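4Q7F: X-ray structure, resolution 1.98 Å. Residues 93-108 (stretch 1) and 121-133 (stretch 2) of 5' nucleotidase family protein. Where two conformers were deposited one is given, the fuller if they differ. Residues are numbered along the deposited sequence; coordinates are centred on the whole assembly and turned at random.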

ATOM      1  N   LEU A  93      17.659   7.078  -0.763  0.60 21.95           N
ATOM      2  CA  LEU A  93      17.036   5.768  -0.827  0.60 20.63           C
ATOM      3  C   LEU A  93      17.629   4.942  -1.969  0.60 21.09           C
ATOM      4  O   LEU A  93      17.890   3.742  -1.812  0.60 20.43           O
ATOM      5  N   VAL A  94      17.833   5.594  -3.118  1.00 21.98           N
ATOM      6  CA  VAL A  94      18.376   4.935  -4.296  1.00 21.99           C
ATOM      7  C   VAL A  94      19.787   4.407  -3.982  1.00 22.26           C
ATOM      8  O   VAL A  94      20.150   3.300  -4.390  1.00 21.45           O
ATOM      9  N   ASP A  95      20.569   5.197  -3.259  1.00 22.84           N
ATOM     10  CA  ASP A  95      21.918   4.769  -2.845  1.00 23.50           C
ATOM     11  C   ASP A  95      21.895   3.412  -2.110  1.00 22.71           C
ATOM     12  O   ASP A  95      22.765   2.561  -2.345  1.00 21.13           O
ATOM     13  N   PHE A  96      20.921   3.209  -1.222  1.00 21.10           N
ATOM     14  CA  PHE A  96      20.796   1.925  -0.546  1.00 20.97           C
ATOM     15  C   PHE A  96      20.602   0.819  -1.571  1.00 21.07           C
ATOM     16  O   PHE A  96      21.321  -0.194  -1.530  1.00 23.37           O
ATOM     17  N   TYR A  97      19.642   0.973  -2.483  1.00 20.01           N
ATOM     18  CA  TYR A  97      19.411  -0.083  -3.470  1.00 19.79           C
ATOM     19  C   TYR A  97      20.632  -0.305  -4.357  1.00 20.01           C
ATOM     20  O   TYR A  97      21.007  -1.442  -4.655  1.00 18.50           O
ATOM     21  N   ASN A  98      21.255   0.793  -4.766  1.00 20.37           N
ATOM     22  CA  ASN A  98      22.382   0.722  -5.628  1.00 21.14           C
ATOM     23  C   ASN A  98      23.575  -0.028  -5.047  1.00 21.31           C
ATOM     24  O   ASN A  98      24.228  -0.764  -5.790  1.00 21.01           O
ATOM     25  N   ARG A  99      23.861   0.144  -3.746  0.50 21.33           N
ATOM     26  CA  ARG A  99      24.977  -0.574  -3.105  0.50 22.40           C
ATOM     27  C   ARG A  99      24.755  -2.067  -3.113  0.50 21.35           C
ATOM     28  O   ARG A  99      25.697  -2.835  -3.201  0.50 21.08           O
HETATM   29  N   MSE A 100      23.495  -2.468  -3.030  1.00 20.28           N
HETATM   30  CA  MSE A 100      23.157  -3.894  -2.892  1.00 20.15           C
HETATM   31  C   MSE A 100      23.255  -4.727  -4.141  1.00 20.40           C
HETATM   32  O   MSE A 100      23.060  -5.943  -4.102  1.00 20.87           O
ATOM     33  N   ALA A 101      23.489  -4.088  -5.274  1.00 21.00           N
ATOM     34  CA  ALA A 101      23.619  -4.805  -6.547  1.00 21.94           C
ATOM     35  C   ALA A 101      22.467  -5.737  -6.908  1.00 22.37           C
ATOM     36  O   ALA A 101      22.658  -6.936  -7.083  1.00 23.87           O
ATOM     37  N   PHE A 102      21.258  -5.159  -7.022  1.00 22.80           N
ATOM     38  CA  PHE A 102      20.096  -5.889  -7.494  1.00 22.70           C
ATOM     39  C   PHE A 102      20.226  -6.078  -9.002  1.00 23.41           C
ATOM     40  O   PHE A 102      21.035  -5.411  -9.663  1.00 24.35           O
ATOM     41  N   ASP A 103      19.406  -6.969  -9.539  1.00 22.67           N
ATOM     42  CA  ASP A 103      19.435  -7.290 -10.947  1.00 22.88           C
ATOM     43  C   ASP A 103      18.303  -6.633 -11.671  1.00 23.87           C
ATOM     44  O   ASP A 103      18.469  -6.133 -12.790  1.00 22.89           O
ATOM     45  N   PHE A 104      17.140  -6.586 -11.027  1.00 23.20           N
ATOM     46  CA  PHE A 104      16.037  -5.919 -11.620  1.00 23.51           C
ATOM     47  C   PHE A 104      14.899  -5.789 -10.626  1.00 22.49           C
ATOM     48  O   PHE A 104      14.944  -6.327  -9.492  1.00 20.40           O
ATOM     49  N   GLY A 105      13.932  -4.997 -11.041  1.00 22.29           N
ATOM     50  CA  GLY A 105      12.727  -4.757 -10.249  1.00 21.10           C
ATOM     51  C   GLY A 105      11.504  -4.463 -11.080  1.00 21.43           C
ATOM     52  O   GLY A 105      11.535  -4.525 -12.326  1.00 21.21           O
ATOM     53  N   THR A 106      10.408  -4.182 -10.371  1.00 20.30           N
ATOM     54  CA  THR A 106       9.142  -3.850 -10.952  1.00 21.55           C
ATOM     55  C   THR A 106       8.555  -2.600 -10.261  1.00 22.25           C
ATOM     56  O   THR A 106       9.062  -2.134  -9.211  1.00 22.42           O
ATOM     57  N   LEU A 107       7.479  -2.084 -10.845  1.00 23.21           N
ATOM     58  CA  LEU A 107       6.799  -0.920 -10.327  1.00 23.30           C
ATOM     59  C   LEU A 107       5.577  -1.324  -9.572  1.00 23.34           C
ATOM     60  O   LEU A 107       4.799  -2.169 -10.028  1.00 22.77           O
ATOM     61  N   GLY A 108       5.424  -0.717  -8.397  1.00 23.34           N
ATOM     62  CA  GLY A 108       4.235  -0.885  -7.582  1.00 21.98           C
ATOM     63  C   GLY A 108       3.407   0.386  -7.705  1.00 21.93           C
ATOM     64  O   GLY A 108       3.878   1.391  -8.245  1.00 19.97           O
ATOM     65  N   ASP A 121      12.850  10.285 -12.473  1.00 30.18           N
ATOM     66  CA  ASP A 121      14.183  10.624 -11.941  1.00 31.45           C
ATOM     67  C   ASP A 121      14.767   9.443 -11.127  1.00 30.13           C
ATOM     68  O   ASP A 121      15.967   9.142 -11.192  1.00 29.56           O
ATOM     69  N   THR A 122      13.911   8.807 -10.333  1.00 27.43           N
ATOM     70  CA  THR A 122      14.298   7.656  -9.534  1.00 26.37           C
ATOM     71  C   THR A 122      14.791   6.510 -10.440  1.00 26.42           C
ATOM     72  O   THR A 122      15.925   5.977 -10.258  1.00 23.94           O
ATOM     73  N   LEU A 123      14.009   6.178 -11.467  1.00 25.55           N
ATOM     74  CA  LEU A 123      14.401   5.087 -12.350  1.00 25.80           C
ATOM     75  C   LEU A 123      15.747   5.310 -13.020  1.00 26.68           C
ATOM     76  O   LEU A 123      16.497   4.357 -13.216  1.00 24.85           O
ATOM     77  N   ARG A 124      16.055   6.556 -13.382  0.60 28.68           N
ATOM     78  CA  ARG A 124      17.332   6.825 -14.045  0.60 30.66           C
ATOM     79  C   ARG A 124      18.512   6.857 -13.067  0.60 29.83           C
ATOM     80  O   ARG A 124      19.649   6.700 -13.481  0.60 29.61           O
ATOM     81  N   ARG A 125      18.233   7.051 -11.781  1.00 28.85           N
ATOM     82  CA  ARG A 125      19.275   7.059 -10.753  1.00 30.94           C
ATOM     83  C   ARG A 125      19.655   5.597 -10.314  1.00 29.17           C
ATOM     84  O   ARG A 125      20.761   5.353  -9.841  1.00 27.54           O
ATOM     85  N   LEU A 126      18.728   4.654 -10.474  1.00 26.29           N
ATOM     86  CA  LEU A 126      18.975   3.255 -10.128  1.00 25.32           C
ATOM     87  C   LEU A 126      19.931   2.603 -11.124  1.00 25.41           C
ATOM     88  O   LEU A 126      19.903   2.910 -12.328  1.00 25.51           O
ATOM     89  N   ASN A 127      20.739   1.686 -10.616  1.00 24.14           N
ATOM     90  CA  ASN A 127      21.746   0.976 -11.436  1.00 25.33           C
ATOM     91  C   ASN A 127      21.299  -0.414 -11.954  1.00 24.29           C
ATOM     92  O   ASN A 127      22.111  -1.239 -12.291  1.00 23.74           O
ATOM     93  N   TYR A 128      19.989  -0.630 -12.037  1.00 23.48           N
ATOM     94  CA  TYR A 128      19.429  -1.841 -12.601  1.00 23.91           C
ATOM     95  C   TYR A 128      18.087  -1.456 -13.225  1.00 24.54           C
ATOM     96  O   TYR A 128      17.511  -0.453 -12.848  1.00 24.20           O
ATOM     97  N   PRO A 129      17.595  -2.252 -14.185  1.00 25.54           N
ATOM     98  CA  PRO A 129      16.342  -1.942 -14.849  1.00 25.37           C
ATOM     99  C   PRO A 129      15.094  -2.263 -14.059  1.00 24.15           C
ATOM    100  O   PRO A 129      15.068  -3.211 -13.279  1.00 23.66           O
ATOM    101  N   VAL A 130      14.058  -1.468 -14.283  1.00 24.17           N
ATOM    102  CA  VAL A 130      12.753  -1.709 -13.672  1.00 22.39           C
ATOM    103  C   VAL A 130      11.859  -2.165 -14.821  1.00 21.85           C
ATOM    104  O   VAL A 130      11.706  -1.456 -15.817  1.00 21.65           O
ATOM    105  N   LEU A 131      11.289  -3.362 -14.693  1.00 21.26           N
ATOM    106  CA  LEU A 131      10.530  -3.955 -15.787  1.00 21.88           C
ATOM    107  C   LEU A 131       9.030  -3.801 -15.579  1.00 21.53           C
ATOM    108  O   LEU A 131       8.506  -4.236 -14.561  1.00 21.10           O
ATOM    109  N   CYS A 132       8.366  -3.155 -16.537  1.00 21.94           N
ATOM    110  CA  CYS A 132       6.895  -2.970 -16.490  1.00 22.01           C
ATOM    111  C   CYS A 132       6.348  -3.030 -17.904  1.00 23.42           C
ATOM    112  O   CYS A 132       6.445  -2.059 -18.656  1.00 23.35           O
ATOM    113  N   ALA A 133       5.765  -4.168 -18.267  1.00 24.67           N
ATOM    114  CA  ALA A 133       5.245  -4.354 -19.622  1.00 26.84           C
ATOM    115  C   ALA A 133       3.803  -3.877 -19.864  1.00 27.95           C
ATOM    116  O   ALA A 133       3.362  -3.760 -21.022  1.00 28.53           O
TER

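Two helices running at 31° to each other, with axes no closer than 10.4 Å, lead into loops that converge until the backbones of G105 and V130 bridge. Together the two stretches bury 864 Å², and the polar groups along the seam are matched mainly by two asparagines, one backbone bridge and two waters.

The asparagine pair sits late in the first helix and just past the second. N98 (chi1 -81°, m) has a CA-to-CB bond that points sideways, yet its amide end reaches the other stretch and uses both of its polar atoms there. ND2 donates to R125 O at 3.0 Å with an N-H...O angle of 166°, serving a carbonyl at the last residue of its helix, while N98 OD1 accepts from N127 N at 2.8 Å and 149°. N127, in the p rotamer (66°) and pointing toward stretch 1, replies with its own amide: its ND2 donates to N98 O at 3.0 Å and 160°. Proximity alone would suggest more bonds than exist. N98 OD1 lies 3.4 Å from N127 ND2, but the angle is poor, and its 3.2 Å approach to N127 OD1 joins two acceptors.

N127 OD1 lies 2.7 Å from the O of water 1, which is also 2.7 Å from Y97 O and accepts from F102 N at 2.8 Å, so it links Y97 and F102 of stretch 1 with N127. More acceptors lie in reach of this water than it has protons to give, so the two carbonyl oxygens cannot both be assumed to receive one at all times.

Further along, the backbones pair directly. G105 N donates to P129 O at 3.1 Å (151°), and L131 N donates to G105 O at 2.6 Å in a nearly linear 174° arrangement. Flanking CA-H...O contacts, F104 CA to P129 O at 3.3 Å and V130 CA to G105 O at 3.4 Å, accompany these bonds. Beyond the bridge, L107 N and L131 O are 4.4 Å apart, too far to bond; water 2 fills the gap, its O accepting from L107 N at 2.9 Å and donating to L131 O at 2.7 Å.

Apolar packing surrounds this network. V94 (t) points toward stretch 2 and sets CG1 3.8 Å from L126 CD2; L126 (m, chi2 t) also brings CD2 to 4.1 Å from Y97 CB. Y128 (p, chi1 55°) has the largest covered area, 101 Å². F102 CB stands over one face of its ring, 3.9 Å from the centroid of the Y128 ring and 19° off the normal, which supports a CH-pi contact; the two rings themselves are oblique, with planes at 35°. Y97 CB lies at the edge of the Y128 ring, 4.2 Å from Y128 CE2. The Y97 hydroxyl is hydrogen-bonded elsewhere in the structure.

L107 (m, chi2 t) closes the far end, with CG 3.7 Å from V130 CG1, CD1 3.9 Å from C132 CB and CD2 4.2 Å from L123 CD2.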

ATOM      1  CB  LEU A  93      15.544   5.926  -1.055  0.60 19.77           C
ATOM      2  CG  LEU A  93      14.774   4.629  -1.237  0.60 18.96           C
ATOM      3  CD1 LEU A  93      14.826   3.806   0.035  0.60 18.57           C
ATOM      4  CD2 LEU A  93      13.334   4.941  -1.622  0.60 19.12           C
ATOM      5  CB  VAL A  94      18.406   5.898  -5.524  1.00 22.77           C
ATOM      6  CG1 VAL A  94      19.275   5.344  -6.654  1.00 23.65           C
ATOM      7  CG2 VAL A  94      17.009   6.181  -6.036  1.00 22.93           C
ATOM      8  CB  ASP A  95      22.584   5.818  -1.985  1.00 25.08           C
ATOM      9  CG  ASP A  95      22.997   7.036  -2.776  1.00 27.05           C
ATOM     10  OD1 ASP A  95      22.837   7.030  -4.013  1.00 28.99           O
ATOM     11  OD2 ASP A  95      23.499   7.990  -2.168  1.00 28.28           O
ATOM     12  CB  PHE A  96      19.633   1.894   0.478  1.00 20.75           C
ATOM     13  CG  PHE A  96      19.938   2.605   1.770  1.00 21.12           C
ATOM     14  CD1 PHE A  96      20.844   2.056   2.669  1.00 22.32           C
ATOM     15  CD2 PHE A  96      19.315   3.799   2.100  1.00 21.29           C
ATOM     16  CE1 PHE A  96      21.141   2.691   3.859  1.00 23.06           C
ATOM     17  CE2 PHE A  96      19.602   4.435   3.295  1.00 22.01           C
ATOM     18  CZ  PHE A  96      20.510   3.890   4.174  1.00 22.71           C
ATOM     19  CB  TYR A  97      18.173   0.184  -4.317  1.00 20.06           C
ATOM     20  CG  TYR A  97      16.887  -0.227  -3.660  1.00 18.71           C
ATOM     21  CD1 TYR A  97      16.212   0.614  -2.799  1.00 18.61           C
ATOM     22  CD2 TYR A  97      16.360  -1.490  -3.889  1.00 18.48           C
ATOM     23  CE1 TYR A  97      15.027   0.208  -2.187  1.00 17.82           C
ATOM     24  CE2 TYR A  97      15.202  -1.902  -3.279  1.00 17.98           C
ATOM     25  CZ  TYR A  97      14.538  -1.053  -2.437  1.00 17.80           C
ATOM     26  OH  TYR A  97      13.374  -1.511  -1.860  1.00 17.81           O
ATOM     27  CB  ASN A  98      22.799   2.126  -6.131  1.00 22.42           C
ATOM     28  CG  ASN A  98      21.945   2.608  -7.295  1.00 22.01           C
ATOM     29  OD1 ASN A  98      21.107   1.886  -7.802  1.00 22.07           O
ATOM     30  ND2 ASN A  98      22.169   3.834  -7.721  1.00 23.19           N
ATOM     31  CB  ARG A  99      25.126  -0.275  -1.620  0.50 22.71           C
ATOM     32  CG  ARG A  99      25.219   1.150  -1.185  0.50 23.93           C
ATOM     33  CD  ARG A  99      25.820   1.152   0.204  0.50 24.58           C
ATOM     34  NE  ARG A  99      25.361   2.286   0.971  0.50 25.48           N
ATOM     35  CZ  ARG A  99      24.610   2.184   2.054  0.50 24.89           C
ATOM     36  NH1 ARG A  99      24.227   3.285   2.674  0.50 25.82           N
ATOM     37  NH2 ARG A  99      24.282   0.989   2.530  0.50 23.27           N
HETATM   38  CB  MSE A 100      21.726  -3.928  -2.347  1.00 20.11           C
HETATM   39  CG  MSE A 100      21.746  -3.368  -0.931  1.00 20.62           C
HETATM   40 SE   MSE A 100      19.920  -3.374  -0.246  1.00 24.14          SE
HETATM   41  CE  MSE A 100      20.391  -2.442   1.427  1.00 24.58           C
ATOM     42  CB  ALA A 101      24.954  -5.531  -6.620  1.00 22.53           C
ATOM     43  CB  PHE A 102      18.803  -5.129  -7.223  1.00 22.55           C
ATOM     44  CG  PHE A 102      18.284  -5.284  -5.839  1.00 23.53           C
ATOM     45  CD1 PHE A 102      18.890  -4.628  -4.778  1.00 25.38           C
ATOM     46  CD2 PHE A 102      17.128  -6.033  -5.600  1.00 22.62           C
ATOM     47  CE1 PHE A 102      18.391  -4.760  -3.490  1.00 24.71           C
ATOM     48  CE2 PHE A 102      16.627  -6.164  -4.336  1.00 22.10           C
ATOM     49  CZ  PHE A 102      17.245  -5.524  -3.273  1.00 23.68           C
ATOM     50  CB  ASP A 103      19.445  -8.813 -11.111  1.00 23.27           C
ATOM     51  CG  ASP A 103      20.728  -9.429 -10.555  1.00 22.69           C
ATOM     52  OD1 ASP A 103      21.820  -9.147 -11.128  1.00 22.34           O
ATOM     53  OD2 ASP A 103      20.652 -10.166  -9.540  1.00 21.17           O
ATOM     54  CB  PHE A 104      15.564  -6.595 -12.914  1.00 25.05           C
ATOM     55  CG  PHE A 104      15.148  -8.021 -12.750  1.00 24.78           C
ATOM     56  CD1 PHE A 104      13.863  -8.337 -12.371  1.00 25.92           C
ATOM     57  CD2 PHE A 104      16.040  -9.044 -13.012  1.00 26.03           C
ATOM     58  CE1 PHE A 104      13.477  -9.660 -12.222  1.00 25.97           C
ATOM     59  CE2 PHE A 104      15.670 -10.366 -12.870  1.00 26.37           C
ATOM     60  CZ  PHE A 104      14.378 -10.670 -12.479  1.00 26.61           C
ATOM     61  CB  THR A 106       8.120  -4.997 -10.775  1.00 21.80           C
ATOM     62  OG1 THR A 106       7.906  -5.236  -9.385  1.00 20.87           O
ATOM     63  CG2 THR A 106       8.611  -6.263 -11.458  1.00 22.00           C
ATOM     64  CB  LEU A 107       6.339  -0.004 -11.462  1.00 24.83           C
ATOM     65  CG  LEU A 107       7.373   0.721 -12.299  1.00 24.88           C
ATOM     66  CD1 LEU A 107       6.663   1.417 -13.436  1.00 25.06           C
ATOM     67  CD2 LEU A 107       8.168   1.705 -11.449  1.00 24.49           C
ATOM     68  CB  ASP A 121      14.093  11.855 -11.047  1.00 32.54           C
ATOM     69  CG  ASP A 121      15.413  12.211 -10.424  1.00 34.13           C
ATOM     70  OD1 ASP A 121      16.334  12.596 -11.171  1.00 36.19           O
ATOM     71  OD2 ASP A 121      15.535  12.110  -9.169  1.00 34.83           O
ATOM     72  CB  THR A 122      13.119   7.214  -8.626  1.00 26.64           C
ATOM     73  OG1 THR A 122      12.873   8.236  -7.654  1.00 27.39           O
ATOM     74  CG2 THR A 122      13.414   5.932  -7.902  1.00 26.31           C
ATOM     75  CB  LEU A 123      13.343   4.793 -13.412  1.00 26.96           C
ATOM     76  CG  LEU A 123      11.949   4.432 -12.861  1.00 26.81           C
ATOM     77  CD1 LEU A 123      10.995   4.039 -13.982  1.00 28.28           C
ATOM     78  CD2 LEU A 123      12.053   3.329 -11.847  1.00 26.95           C
ATOM     79  CB  ARG A 124      17.277   8.079 -14.950  0.60 33.77           C
ATOM     80  CG  ARG A 124      16.868   9.394 -14.311  0.60 34.79           C
ATOM     81  CD  ARG A 124      16.906  10.543 -15.336  0.60 36.84           C
ATOM     82  NE  ARG A 124      16.304  11.769 -14.798  0.60 37.87           N
ATOM     83  CZ  ARG A 124      15.039  12.160 -14.979  0.60 37.34           C
ATOM     84  NH1 ARG A 124      14.619  13.284 -14.409  0.60 38.25           N
ATOM     85  NH2 ARG A 124      14.185  11.451 -15.715  0.60 36.62           N
ATOM     86  CB  ARG A 125      18.844   7.873  -9.524  1.00 32.83           C
ATOM     87  CG  ARG A 125      18.826   9.387  -9.712  1.00 37.29           C
ATOM     88  CD  ARG A 125      18.271  10.081  -8.456  1.00 39.98           C
ATOM     89  NE  ARG A 125      18.204  11.547  -8.578  1.00 45.43           N
ATOM     90  CZ  ARG A 125      19.229  12.385  -8.396  1.00 50.20           C
ATOM     91  NH1 ARG A 125      20.442  11.934  -8.101  1.00 51.06           N
ATOM     92  NH2 ARG A 125      19.043  13.694  -8.528  1.00 56.57           N
ATOM     93  CB  LEU A 126      17.684   2.452 -10.100  1.00 23.90           C
ATOM     94  CG  LEU A 126      16.650   2.826  -9.034  1.00 23.77           C
ATOM     95  CD1 LEU A 126      15.289   2.198  -9.305  1.00 23.07           C
ATOM     96  CD2 LEU A 126      17.133   2.414  -7.646  1.00 22.67           C
ATOM     97  CB  ASN A 127      23.087   0.903 -10.695  1.00 25.35           C
ATOM     98  CG  ASN A 127      23.026   0.054  -9.439  1.00 24.82           C
ATOM     99  OD1 ASN A 127      22.111  -0.728  -9.250  1.00 25.50           O
ATOM    100  ND2 ASN A 127      24.019   0.209  -8.571  1.00 26.05           N
ATOM    101  CB  TYR A 128      19.230  -2.922 -11.537  1.00 23.28           C
ATOM    102  CG  TYR A 128      18.388  -2.469 -10.367  1.00 23.09           C
ATOM    103  CD1 TYR A 128      16.997  -2.533 -10.408  1.00 23.28           C
ATOM    104  CD2 TYR A 128      18.983  -1.964  -9.236  1.00 23.55           C
ATOM    105  CE1 TYR A 128      16.230  -2.114  -9.343  1.00 22.81           C
ATOM    106  CE2 TYR A 128      18.233  -1.535  -8.167  1.00 23.33           C
ATOM    107  CZ  TYR A 128      16.854  -1.618  -8.229  1.00 22.86           C
ATOM    108  OH  TYR A 128      16.142  -1.195  -7.158  1.00 22.64           O
ATOM    109  CB  PRO A 129      16.364  -2.844 -16.085  1.00 26.43           C
ATOM    110  CG  PRO A 129      17.210  -3.988 -15.693  1.00 26.92           C
ATOM    111  CD  PRO A 129      18.295  -3.371 -14.839  1.00 26.21           C
ATOM    112  CB  VAL A 130      12.225  -0.471 -12.937  1.00 23.65           C
ATOM    113  CG1 VAL A 130      10.766  -0.676 -12.519  1.00 22.81           C
ATOM    114  CG2 VAL A 130      13.087  -0.195 -11.712  1.00 23.56           C
ATOM    115  CB  LEU A 131      10.887  -5.437 -15.918  1.00 21.59           C
ATOM    116  CG  LEU A 131      12.375  -5.732 -16.200  1.00 22.43           C
ATOM    117  CD1 LEU A 131      12.623  -7.233 -16.116  1.00 22.64           C
ATOM    118  CD2 LEU A 131      12.806  -5.202 -17.556  1.00 23.42           C
ATOM    119  CB  CYS A 132       6.529  -1.651 -15.844  1.00 21.64           C
ATOM    120  SG  CYS A 132       4.736  -1.447 -15.711  1.00 23.17           S
ATOM    121  CB  ALA A 133       5.372  -5.827 -20.006  1.00 28.29           C
TER
HETATM  122  O   HOH W   1      21.627  -2.389  -7.127  1.00 17.36           O
HETATM  123  O   HOH W   2       6.359  -3.371 -13.234  1.00 17.88           O